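Local coordinates for Low molecular weight phosphotyrosine protein phosphatase (Vibrio cholerae, PDB 6U1P), which probably removes phosphate from phosphotyrosine in proteins, acting as a low molecular weight protein tyrosine phosphatase, at residues G14-S19 with T47-P52. Residues are numbered along the deposited sequence; the frame is centred on the assembly and turned at random.
Sequences GNLCRS and TGKTMP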
# COMPACT_ATOMS: atom_id res chain seq x y z
N GLY B 14 8.33 10.80 -5.42
CA GLY B 14 7.61 10.52 -6.66
C GLY B 14 6.40 11.39 -6.96
O GLY B 14 5.72 11.20 -7.97
N ASN B 15 6.10 12.35 -6.07
CA ASN B 15 4.90 13.18 -6.15
C ASN B 15 3.65 12.32 -6.16
O ASN B 15 2.65 12.68 -6.79
CB ASN B 15 4.95 14.09 -7.38
CG ASN B 15 3.96 15.27 -7.30
OD1 ASN B 15 3.35 15.63 -8.31
ND2 ASN B 15 3.86 15.89 -6.13
N LEU B 16 3.68 11.17 -5.48
CA LEU B 16 2.54 10.26 -5.50
C LEU B 16 1.72 10.25 -4.21
O LEU B 16 0.52 9.96 -4.26
CB LEU B 16 3.00 8.82 -5.77
CG LEU B 16 3.75 8.57 -7.09
CD1 LEU B 16 4.07 7.08 -7.33
CD2 LEU B 16 2.94 9.15 -8.25
N CYS B 17 2.33 10.53 -3.06
CA CYS B 17 1.64 10.37 -1.78
C CYS B 17 1.80 11.61 -0.90
O CYS B 17 0.86 12.42 -0.77
CB CYS B 17 2.15 9.12 -1.05
SG CYS B 17 1.94 7.52 -1.96
N ARG B 18 2.99 11.76 -0.31
CA ARG B 18 3.26 12.77 0.70
C ARG B 18 3.06 14.19 0.16
O ARG B 18 2.30 14.98 0.73
CB ARG B 18 4.68 12.59 1.25
CG ARG B 18 4.82 11.43 2.24
CD ARG B 18 6.27 11.22 2.69
NE ARG B 18 7.10 10.81 1.57
CZ ARG B 18 8.42 10.66 1.62
NH1 ARG B 18 9.08 10.87 2.76
NH2 ARG B 18 9.07 10.28 0.52
N SER B 19 3.78 14.56 -0.91
CA SER B 19 3.68 15.96 -1.33
C SER B 19 2.28 16.30 -1.86
O SER B 19 1.78 17.39 -1.56
CB SER B 19 4.79 16.35 -2.32
OG SER B 19 4.84 15.53 -3.49
N THR B 47 8.43 9.73 -12.44
CA THR B 47 7.65 8.51 -12.40
C THR B 47 6.82 8.38 -13.67
O THR B 47 6.68 9.33 -14.45
CB THR B 47 6.73 8.48 -11.18
OG1 THR B 47 6.04 7.23 -11.11
CG2 THR B 47 5.69 9.59 -11.27
N GLY B 48 6.31 7.19 -13.90
CA GLY B 48 5.48 7.06 -15.08
C GLY B 48 4.05 7.46 -14.86
O GLY B 48 3.26 7.49 -15.81
N LYS B 49 3.70 7.83 -13.63
CA LYS B 49 2.30 7.95 -13.25
C LYS B 49 1.75 9.32 -13.65
O LYS B 49 2.49 10.30 -13.79
CB LYS B 49 2.14 7.74 -11.74
CG LYS B 49 1.90 6.29 -11.33
CD LYS B 49 0.44 6.07 -10.93
CE LYS B 49 0.20 6.39 -9.45
NZ LYS B 49 -1.24 6.36 -9.06
N THR B 50 0.44 9.37 -13.81
CA THR B 50 -0.26 10.59 -14.20
C THR B 50 -0.90 11.29 -13.01
O THR B 50 -0.79 12.51 -12.88
CB THR B 50 -1.34 10.27 -15.25
OG1 THR B 50 -0.72 9.76 -16.43
CG2 THR B 50 -2.17 11.52 -15.58
N MET B 51 -1.52 10.52 -12.10
CA MET B 51 -2.29 10.95 -10.94
C MET B 51 -1.66 10.41 -9.67
O MET B 51 -0.97 9.39 -9.69
CB MET B 51 -3.74 10.43 -11.00
CG MET B 51 -4.66 11.12 -11.99
SD MET B 51 -4.94 12.84 -11.53
CE MET B 51 -4.02 13.64 -12.84
N PRO B 52 -1.89 11.06 -8.54
CA PRO B 52 -1.37 10.57 -7.25
C PRO B 52 -2.00 9.24 -6.85
O PRO B 52 -2.97 8.77 -7.44
CB PRO B 52 -1.75 11.68 -6.27
CG PRO B 52 -1.91 12.89 -7.10
CD PRO B 52 -2.47 12.41 -8.42
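Lys-49 NZ is held by two backbone carbonyls of its own loop, both weakly: Met-51 O at 3.1 Å and Pro-52 O at 3.4 Å. The chain is bent at chi2 (-106°) and chi3 (-87°), and its aliphatic part crosses Leu-16 at a slant. One methyl, Leu-16 CD2, does the touching there, lying 3.8 Å from Lys-49 CB and 4.1 Å from Lys-49 CE. The same methyl meets Thr-47 CG2 at 4.1 Å, so it sits against both side chains. Thr-47 CG2 in turn lies 3.7 Å from Gly-14 O. At the other end Pro-52 CB packs 3.5 Å from Leu-16 O, and a backbone hydrogen bond between Leu-16 and Asp-53 joins the two loops just beyond Pro-52. The Asn-15 side chain hydrogen-bonds Ser-41 OG and Gln-73 N and so fixes its loop. A glycerol, probably from the crystallisation liquor, is bound by Arg-18 NH2 and, weakly, by the backbone N of Gly-14 and Leu-16. Residues 14-18 belong to the CX5R phosphate-binding loop of the family, which runs from Cys-12, the predicted nucleophile, to Arg-18, also a predicted active-site residue, and is flanked here by the loop leading into helix 54-62.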